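Local atomic coordinates of Uly1 (Catenovulum maritimum, PDB entry 7DRQ), a protein that probably cleaves the algal polysaccharide ulvan as a calcium-binding lyase of polysaccharide lyase family 24. Residues Q13-D18 and Q36-A41; I53-N58 and H450-K455; P117-I122 and S153-A158. One frame throughout, in Å; residues are numbered along the deposited sequence.

Interaction 1 (Q13-D18 and Q36-A41)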
loop_
_atom_site.group_PDB
_atom_site.type_symbol
_atom_site.label_atom_id
_atom_site.label_comp_id
_atom_site.label_asym_id
_atom_site.label_seq_id
_atom_site.Cartn_x
_atom_site.Cartn_y
_atom_site.Cartn_z
ATOM N N GLN A 13 10.440 -19.578 -3.351
ATOM C CA GLN A 13 9.107 -20.158 -3.254
ATOM C C GLN A 13 8.025 -19.098 -3.082
ATOM O O GLN A 13 6.979 -19.380 -2.498
ATOM C CB GLN A 13 9.038 -21.152 -2.098
ATOM C CG GLN A 13 10.072 -22.249 -2.145
ATOM C CD GLN A 13 9.510 -23.568 -1.663
ATOM O OE1 GLN A 13 8.848 -23.625 -0.627
ATOM N NE2 GLN A 13 9.759 -24.637 -2.420
ATOM N N ALA A 14 8.253 -17.878 -3.571
ATOM C CA ALA A 14 7.231 -16.838 -3.471
ATOM C C ALA A 14 6.053 -17.152 -4.384
ATOM O O ALA A 14 6.231 -17.540 -5.544
ATOM C CB ALA A 14 7.816 -15.473 -3.836
ATOM N N LEU A 15 4.848 -16.992 -3.851
ATOM C CA LEU A 15 3.643 -17.328 -4.604
ATOM C C LEU A 15 3.452 -16.392 -5.795
ATOM O O LEU A 15 3.623 -15.176 -5.690
ATOM C CB LEU A 15 2.421 -17.276 -3.691
ATOM C CG LEU A 15 1.060 -17.498 -4.378
ATOM C CD1 LEU A 15 0.986 -18.914 -4.966
ATOM C CD2 LEU A 15 -0.095 -17.259 -3.401
ATOM N N PHE A 16 3.086 -16.974 -6.936
ATOM C CA PHE A 16 2.790 -16.223 -8.143
ATOM C C PHE A 16 1.579 -16.847 -8.820
ATOM O O PHE A 16 1.431 -18.071 -8.819
ATOM C CB PHE A 16 3.990 -16.225 -9.089
ATOM C CG PHE A 16 3.810 -15.374 -10.307
ATOM C CD1 PHE A 16 4.092 -14.018 -10.265
ATOM C CD2 PHE A 16 3.401 -15.939 -11.506
ATOM C CE1 PHE A 16 3.939 -13.229 -11.401
ATOM C CE2 PHE A 16 3.244 -15.163 -12.639
ATOM C CZ PHE A 16 3.510 -13.804 -12.589
ATOM N N PHE A 17 0.721 -16.009 -9.388
ATOM C CA PHE A 17 -0.493 -16.484 -10.046
ATOM C C PHE A 17 -0.165 -16.727 -11.517
ATOM O O PHE A 17 -0.205 -15.807 -12.338
ATOM C CB PHE A 17 -1.625 -15.482 -9.861
ATOM C CG PHE A 17 -1.848 -15.092 -8.428
ATOM C CD1 PHE A 17 -1.749 -16.039 -7.419
ATOM C CD2 PHE A 17 -2.161 -13.784 -8.085
ATOM C CE1 PHE A 17 -1.963 -15.679 -6.089
ATOM C CE2 PHE A 17 -2.379 -13.421 -6.756
ATOM C CZ PHE A 17 -2.269 -14.372 -5.764
ATOM N N ASP A 18 0.161 -17.971 -11.846
ATOM C CA ASP A 18 0.685 -18.324 -13.162
ATOM C C ASP A 18 -0.402 -18.650 -14.179
ATOM O O ASP A 18 -0.078 -19.086 -15.293
ATOM C CB ASP A 18 1.652 -19.502 -13.038
ATOM C CG ASP A 18 0.966 -20.788 -12.622
ATOM O OD1 ASP A 18 0.014 -20.751 -11.805
ATOM O OD2 ASP A 18 1.388 -21.848 -13.120
ATOM N N GLN A 36 -5.280 -27.135 -12.215
ATOM C CA GLN A 36 -5.372 -25.841 -12.876
ATOM C C GLN A 36 -4.171 -24.968 -12.533
ATOM O O GLN A 36 -3.582 -25.072 -11.452
ATOM C CB GLN A 36 -6.657 -25.103 -12.475
ATOM C CG GLN A 36 -6.647 -24.554 -11.037
ATOM C CD GLN A 36 -7.820 -23.633 -10.737
ATOM O OE1 GLN A 36 -8.946 -24.090 -10.509
ATOM N NE2 GLN A 36 -7.561 -22.326 -10.739
ATOM N N LYS A 37 -3.810 -24.094 -13.471
ATOM C CA LYS A 37 -2.905 -23.004 -13.136
ATOM C C LYS A 37 -3.599 -22.037 -12.183
ATOM O O LYS A 37 -4.824 -22.049 -12.015
ATOM C CB LYS A 37 -2.448 -22.278 -14.404
ATOM C CG LYS A 37 -1.590 -23.134 -15.332
ATOM C CD LYS A 37 -1.118 -22.344 -16.545
ATOM C CE LYS A 37 -0.743 -23.280 -17.692
ATOM N NZ LYS A 37 -1.949 -23.724 -18.465
ATOM N N TYR A 38 -2.798 -21.195 -11.533
ATOM C CA TYR A 38 -3.330 -20.278 -10.509
ATOM C C TYR A 38 -3.843 -19.023 -11.194
ATOM O O TYR A 38 -3.094 -18.082 -11.460
ATOM C CB TYR A 38 -2.262 -19.968 -9.471
ATOM C CG TYR A 38 -2.794 -19.564 -8.104
ATOM C CD1 TYR A 38 -4.067 -19.025 -7.952
ATOM C CD2 TYR A 38 -2.006 -19.714 -6.970
ATOM C CE1 TYR A 38 -4.545 -18.643 -6.687
ATOM C CE2 TYR A 38 -2.466 -19.355 -5.723
ATOM C CZ TYR A 38 -3.730 -18.819 -5.581
ATOM O OH TYR A 38 -4.154 -18.472 -4.324
ATOM N N ASN A 39 -5.138 -19.002 -11.490
ATOM C CA ASN A 39 -5.747 -17.845 -12.126
ATOM C C ASN A 39 -5.848 -16.696 -11.125
ATOM O O ASN A 39 -5.494 -16.826 -9.947
ATOM C CB ASN A 39 -7.108 -18.233 -12.700
ATOM C CG ASN A 39 -6.996 -19.370 -13.687
ATOM O OD1 ASN A 39 -6.127 -19.356 -14.559
ATOM N ND2 ASN A 39 -7.854 -20.370 -13.546
ATOM N N TYR A 40 -6.332 -15.546 -11.594
ATOM C CA TYR A 40 -6.297 -14.352 -10.761
ATOM C C TYR A 40 -7.335 -13.347 -11.246
ATOM O O TYR A 40 -7.705 -13.328 -12.422
ATOM C CB TYR A 40 -4.892 -13.731 -10.758
ATOM C CG TYR A 40 -4.379 -13.340 -12.130
ATOM C CD1 TYR A 40 -3.690 -14.256 -12.920
ATOM C CD2 TYR A 40 -4.589 -12.062 -12.637
ATOM C CE1 TYR A 40 -3.211 -13.906 -14.181
ATOM C CE2 TYR A 40 -4.117 -11.701 -13.895
ATOM C CZ TYR A 40 -3.431 -12.629 -14.662
ATOM O OH TYR A 40 -2.964 -12.280 -15.912
ATOM N N ALA A 41 -7.791 -12.508 -10.323
ATOM C CA ALA A 41 -8.855 -11.554 -10.605
ATOM C C ALA A 41 -8.336 -10.158 -10.918
ATOM O O ALA A 41 -9.003 -9.402 -11.638
ATOM C CB ALA A 41 -9.821 -11.481 -9.417
#
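Phe17 and Tyr38 form the aromatic centre of this contact. Their side chains lie side by side and point the same way, and the edge of Phe17 is turned to the face of Tyr38, with centroids 4.6 Å apart and planes at 57°. Phe17 CD1 stands over the middle of the Tyr38 ring, 3.5 Å above its plane. Apolar packing flanks the pair. Leu15 crosses the tyrosine at about a right angle and lays CD1 3.6 Å from Tyr38 CE2, while Phe17 CB rests 3.8 Å from Tyr40 CB. The direct polar link is one hydrogen bond, from Tyr38 N to Asp18 OD1 (2.9 Å, 164°), on the syn side but well out of the carboxylate plane. In Asp18, chi1 67° sets CG between the backbone N and the carbonyl carbon, and from there OD1 reaches Tyr38 N. Lys37 adds aliphatic contact, its CD 3.6 Å from Asp18 O, but its ammonium leads away, leaving NZ 6.6 Å from Asp18 OD2. Residues 13-15 end strand 3-15, bonding through Ala14 to Arg470 of strand 469-478 and through Leu15 to Tyr65 of strand 59-65. The Phe17-Tyr38 pair joins the loop that follows to residues 36-41, which include the short, weakly bonded strand at about 39-40.

Interaction 2 (I53-N58 and H450-K455)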
loop_
_atom_site.group_PDB
_atom_site.type_symbol
_atom_site.label_atom_id
_atom_site.label_comp_id
_atom_site.label_asym_id
_atom_site.label_seq_id
_atom_site.Cartn_x
_atom_site.Cartn_y
_atom_site.Cartn_z
ATOM N N ILE A 53 7.424 -4.410 3.275
ATOM C CA ILE A 53 8.809 -4.352 3.727
ATOM C C ILE A 53 8.995 -3.172 4.672
ATOM O O ILE A 53 8.549 -2.058 4.383
ATOM C CB ILE A 53 9.790 -4.283 2.537
ATOM C CG1 ILE A 53 11.200 -3.961 3.027
ATOM C CG2 ILE A 53 9.330 -3.293 1.471
ATOM C CD1 ILE A 53 12.270 -4.338 2.017
ATOM N N LYS A 54 9.654 -3.418 5.807
ATOM C CA LYS A 54 9.980 -2.366 6.760
ATOM C C LYS A 54 11.390 -2.592 7.279
ATOM O O LYS A 54 11.888 -3.723 7.294
ATOM C CB LYS A 54 9.016 -2.331 7.957
ATOM C CG LYS A 54 7.591 -1.943 7.611
ATOM C CD LYS A 54 7.541 -0.520 7.083
ATOM C CE LYS A 54 6.258 -0.307 6.287
ATOM N NZ LYS A 54 5.043 -0.532 7.168
ATOM N N VAL A 55 12.024 -1.508 7.712
ATOM C CA VAL A 55 13.350 -1.557 8.318
ATOM C C VAL A 55 13.265 -0.965 9.715
ATOM O O VAL A 55 12.735 0.137 9.899
ATOM C CB VAL A 55 14.400 -0.823 7.465
ATOM C CG1 VAL A 55 15.790 -0.974 8.093
ATOM C CG2 VAL A 55 14.420 -1.406 6.063
ATOM N N TYR A 56 13.773 -1.710 10.697
ATOM C CA TYR A 56 13.822 -1.279 12.091
ATOM C C TYR A 56 15.200 -1.626 12.631
ATOM O O TYR A 56 15.554 -2.809 12.696
ATOM C CB TYR A 56 12.736 -1.960 12.934
ATOM C CG TYR A 56 12.966 -1.778 14.417
ATOM C CD1 TYR A 56 12.772 -0.542 15.020
ATOM C CD2 TYR A 56 13.400 -2.835 15.213
ATOM C CE1 TYR A 56 12.999 -0.364 16.377
ATOM C CE2 TYR A 56 13.622 -2.667 16.559
ATOM C CZ TYR A 56 13.423 -1.431 17.139
ATOM O OH TYR A 56 13.655 -1.264 18.482
ATOM N N LYS A 57 15.970 -0.603 13.012
ATOM C CA LYS A 57 17.362 -0.789 13.412
ATOM C C LYS A 57 18.093 -1.617 12.356
ATOM O O LYS A 57 18.134 -1.228 11.182
ATOM C CB LYS A 57 17.440 -1.439 14.799
ATOM C CG LYS A 57 16.833 -0.571 15.898
ATOM C CD LYS A 57 17.062 -1.158 17.281
ATOM C CE LYS A 57 16.794 -0.120 18.366
ATOM N NZ LYS A 57 17.332 1.222 17.990
ATOM N N ASN A 58 18.637 -2.769 12.746
ATOM C CA ASN A 58 19.399 -3.614 11.831
ATOM C C ASN A 58 18.584 -4.765 11.246
ATOM O O ASN A 58 19.161 -5.766 10.801
ATOM C CB ASN A 58 20.647 -4.161 12.535
ATOM C CG ASN A 58 20.319 -4.892 13.824
ATOM O OD1 ASN A 58 19.969 -4.274 14.826
ATOM N ND2 ASN A 58 20.433 -6.221 13.804
ATOM N N HIS A 450 11.193 0.740 -0.316
ATOM C CA HIS A 450 11.131 1.306 1.028
ATOM C C HIS A 450 12.385 2.139 1.249
ATOM O O HIS A 450 13.496 1.618 1.143
ATOM C CB HIS A 450 11.021 0.206 2.087
ATOM C CG HIS A 450 10.933 0.724 3.491
ATOM N ND1 HIS A 450 9.784 1.289 3.998
ATOM C CD2 HIS A 450 11.843 0.756 4.492
ATOM C CE1 HIS A 450 9.992 1.660 5.249
ATOM N NE2 HIS A 450 11.230 1.342 5.577
ATOM N N ILE A 451 12.213 3.430 1.539
ATOM C CA ILE A 451 13.327 4.327 1.830
ATOM C C ILE A 451 13.483 4.412 3.341
ATOM O O ILE A 451 12.505 4.666 4.055
ATOM C CB ILE A 451 13.090 5.724 1.226
ATOM C CG1 ILE A 451 12.761 5.626 -0.272
ATOM C CG2 ILE A 451 14.297 6.629 1.488
ATOM C CD1 ILE A 451 13.832 4.943 -1.086
ATOM N N HIS A 452 14.701 4.205 3.838
ATOM C CA HIS A 452 14.918 4.253 5.280
ATOM C C HIS A 452 16.354 4.672 5.553
ATOM O O HIS A 452 17.286 4.019 5.081
ATOM C CB HIS A 452 14.611 2.894 5.916
ATOM C CG HIS A 452 14.950 2.810 7.370
ATOM N ND1 HIS A 452 14.069 3.188 8.357
ATOM C CD2 HIS A 452 16.072 2.393 8.003
ATOM C CE1 HIS A 452 14.629 3.003 9.538
ATOM N NE2 HIS A 452 15.845 2.525 9.351
ATOM N N ASP A 453 16.526 5.764 6.299
ATOM C CA ASP A 453 17.842 6.228 6.741
ATOM C C ASP A 453 18.805 6.395 5.567
ATOM O O ASP A 453 19.931 5.899 5.580
ATOM C CB ASP A 453 18.421 5.277 7.787
ATOM C CG ASP A 453 19.413 5.960 8.713
ATOM O OD1 ASP A 453 19.590 7.192 8.590
ATOM O OD2 ASP A 453 20.013 5.262 9.565
ATOM N N GLY A 454 18.345 7.096 4.537
ATOM C CA GLY A 454 19.197 7.382 3.400
ATOM C C GLY A 454 19.506 6.214 2.493
ATOM O O GLY A 454 20.370 6.345 1.622
ATOM N N LYS A 455 18.834 5.076 2.657
ATOM C CA LYS A 455 19.060 3.926 1.788
ATOM C C LYS A 455 17.750 3.456 1.173
ATOM O O LYS A 455 16.669 3.620 1.752
ATOM C CB LYS A 455 19.727 2.770 2.543
ATOM C CG LYS A 455 21.093 3.160 3.143
ATOM C CD LYS A 455 21.839 1.960 3.680
ATOM C CE LYS A 455 23.198 2.374 4.228
ATOM N NZ LYS A 455 24.007 1.180 4.588
HETATM O O HOH W 1 10.994 1.238 8.198
HETATM O O HOH W 2 17.886 1.414 10.836
#
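Ile53 meets His450 at the start of the first strand, its CG2 3.9 Å from His450 CB, and its carbonyl O lies above the imidazole near the rim. Lys54 continues over that face: its CA makes a CH-pi contact 4.2 Å from the His450 ring centroid. Its ammonium instead turns to Asp51 and Val113 O. Val55 points at the other strand and touches both histidines. Its N donates to water 1 at 3.0 Å, and that water lies 2.6 Å from His450 NE2, hydrogen-bonded to it. Val55 CB makes a CH-pi contact over the face of His452, 3.8 Å from the ring centroid, with CG1 3.4 Å from His452 CD2. His452 CG is anti to its backbone N (chi1 174°), and the ring beyond it presents a face to Val55 CB and O. Lys57 closes the series through water 2, which donates to Lys57 O at 2.7 Å and meets His452 NE2 at 2.8 Å in the ring plane. An alanine in place of His452 would probably leave Val55 without its aromatic cover and water 2 without its imidazole partner. The two strands run nearly parallel, at 11°, yet share no direct hydrogen bond. Imidazole faces and bridging waters thus join two separate sheets, consistent with neighbouring blades of a beta-propeller.

Interaction 3 (P117-I122 and S153-A158)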
loop_
_atom_site.group_PDB
_atom_site.type_symbol
_atom_site.label_atom_id
_atom_site.label_comp_id
_atom_site.label_asym_id
_atom_site.label_seq_id
_atom_site.Cartn_x
_atom_site.Cartn_y
_atom_site.Cartn_z
ATOM N N PRO A 117 8.529 1.052 17.115
ATOM C CA PRO A 117 9.858 1.363 17.660
ATOM C C PRO A 117 9.837 1.577 19.167
ATOM O O PRO A 117 10.908 1.668 19.773
ATOM C CB PRO A 117 10.259 2.643 16.909
ATOM C CG PRO A 117 9.269 2.761 15.770
ATOM C CD PRO A 117 8.008 2.147 16.287
ATOM N N LYS A 118 8.654 1.637 19.782
ATOM C CA LYS A 118 8.569 1.827 21.224
ATOM C C LYS A 118 8.722 0.505 21.969
ATOM O O LYS A 118 9.667 0.331 22.743
ATOM C CB LYS A 118 7.258 2.527 21.583
ATOM C CG LYS A 118 7.282 4.001 21.205
ATOM C CD LYS A 118 5.901 4.628 21.292
ATOM C CE LYS A 118 5.990 6.141 21.278
ATOM N NZ LYS A 118 7.404 6.601 21.294
ATOM N N ASP A 119 7.834 -0.459 21.725
ATOM C CA ASP A 119 7.889 -1.717 22.466
ATOM C C ASP A 119 8.329 -2.901 21.614
ATOM O O ASP A 119 8.254 -4.042 22.079
ATOM C CB ASP A 119 6.540 -2.015 23.137
ATOM C CG ASP A 119 5.406 -2.238 22.141
ATOM O OD1 ASP A 119 5.644 -2.239 20.912
ATOM O OD2 ASP A 119 4.262 -2.424 22.605
ATOM N N GLU A 120 8.775 -2.658 20.379
ATOM C CA GLU A 120 9.298 -3.701 19.488
ATOM C C GLU A 120 8.278 -4.805 19.197
ATOM O O GLU A 120 8.649 -5.938 18.860
ATOM C CB GLU A 120 10.599 -4.299 20.039
ATOM C CG GLU A 120 11.770 -3.335 19.920
ATOM C CD GLU A 120 13.120 -3.987 20.190
ATOM O OE1 GLU A 120 13.159 -5.073 20.812
ATOM O OE2 GLU A 120 14.146 -3.411 19.768
ATOM N N THR A 121 6.985 -4.491 19.301
ATOM C CA THR A 121 5.976 -5.427 18.818
ATOM C C THR A 121 5.960 -5.440 17.294
ATOM O O THR A 121 6.293 -4.449 16.635
ATOM C CB THR A 121 4.588 -5.058 19.325
ATOM O OG1 THR A 121 4.364 -3.672 19.080
ATOM C CG2 THR A 121 4.433 -5.368 20.833
ATOM N N ILE A 122 5.582 -6.586 16.740
ATOM C CA ILE A 122 5.431 -6.780 15.307
ATOM C C ILE A 122 3.946 -6.861 15.003
ATOM O O ILE A 122 3.202 -7.541 15.715
ATOM C CB ILE A 122 6.133 -8.066 14.841
ATOM C CG1 ILE A 122 7.592 -8.077 15.313
ATOM C CG2 ILE A 122 5.993 -8.245 13.309
ATOM C CD1 ILE A 122 8.246 -9.449 15.221
ATOM N N SER A 153 2.621 -9.511 17.959
ATOM C CA SER A 153 3.638 -10.216 18.719
ATOM C C SER A 153 3.716 -9.694 20.148
ATOM O O SER A 153 3.106 -8.681 20.520
ATOM C CB SER A 153 5.000 -10.063 18.039
ATOM O OG SER A 153 5.577 -8.831 18.430
ATOM N N LEU A 154 4.501 -10.412 20.945
ATOM C CA LEU A 154 4.954 -9.906 22.224
ATOM C C LEU A 154 5.799 -8.657 22.031
ATOM O O LEU A 154 6.425 -8.448 20.986
ATOM C CB LEU A 154 5.808 -10.953 22.941
ATOM C CG LEU A 154 5.181 -12.322 23.186
ATOM C CD1 LEU A 154 6.266 -13.298 23.694
ATOM C CD2 LEU A 154 4.056 -12.158 24.190
ATOM N N ALA A 155 5.835 -7.835 23.073
ATOM C CA ALA A 155 6.826 -6.774 23.143
ATOM C C ALA A 155 8.221 -7.386 23.151
ATOM O O ALA A 155 8.451 -8.432 23.763
ATOM C CB ALA A 155 6.600 -5.908 24.387
ATOM N N GLY A 156 9.138 -6.754 22.418
ATOM C CA GLY A 156 10.497 -7.235 22.295
ATOM C C GLY A 156 10.717 -8.261 21.201
ATOM O O GLY A 156 11.859 -8.690 21.001
ATOM N N ALA A 157 9.667 -8.673 20.485
ATOM C CA ALA A 157 9.836 -9.741 19.497
ATOM C C ALA A 157 10.712 -9.314 18.333
ATOM O O ALA A 157 11.396 -10.162 17.739
ATOM C CB ALA A 157 8.482 -10.204 18.965
ATOM N N ALA A 158 10.715 -8.023 17.992
ATOM C CA ALA A 158 11.434 -7.588 16.793
ATOM C C ALA A 158 12.918 -7.907 16.867
ATOM O O ALA A 158 13.563 -8.091 15.826
ATOM C CB ALA A 158 11.258 -6.088 16.571
#
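An Asx turn at Asp119 and a type II beta turn from Leu154 to Ala157 dock against each other, joining the two loops mainly through backbone hydrogen bonds. Gly156 N donates to Asp119 O at 2.9 Å, and two residues on Ala158 N donates to Glu120 O at 3.1 Å. The positive phi of Gly156 (86°) would jam a CB against the preceding carbonyl, so a glycine suits this corner. A third bond uses a side chain: Ser153 OG, set between its backbone N and carbonyl carbon (chi1 83°), accepts from Ile122 N at 2.8 Å. The same hydroxyl donates to Leu154 O, which also receives Ala157 N from the opposite face of its plane. Ser153 thus links the 154-157 turn to the start of strand 122-126, and a weak bond from its N to Ile122 O adds to the link. On the other loop, Asp119 OD1 is gripped by both Thr121 N and Thr121 OG1, which approach from one face of the carboxylate and hold it in position. Apolar atoms fill in around this network. Thr121 CG2 lies 3.6 Å from Ala155 CA, Ile122 CD1 packs 3.8 Å from Ala157 CB, and Glu120 CB is 4.0 Å from Ala158 CB. Asp119 OD2 is bonded to Tyr233 OH in strand 225-234. Residues 117-122 connect strands 111-115 and 122-126, while 153-158 follows strand 150-152; Ile115 of strand 111-115 packs on both Ile122 and Ala158.

Overall arrangement
Interactions 2 and 3 adjoin, with centres about 17 Å apart. Tyr56 of strand 53-56 probably hydrogen-bonds through OH to Glu120 OE2 (2.6 Å), and its ring packs against Pro117 and Ala158, so the strand that faces 444-452 also reaches the loops of 117-122 and 153-158. Interaction 1 is more remote, its centre about 29 Å from that of interaction 2 and 33 Å from that of interaction 3. It still shares a sheet with interaction 2, since strands 3-15 and 444-452 form the two outer edges of one four-stranded sheet, as when an N-terminal strand completes the last propeller blade. All three lie away from the calcium sites.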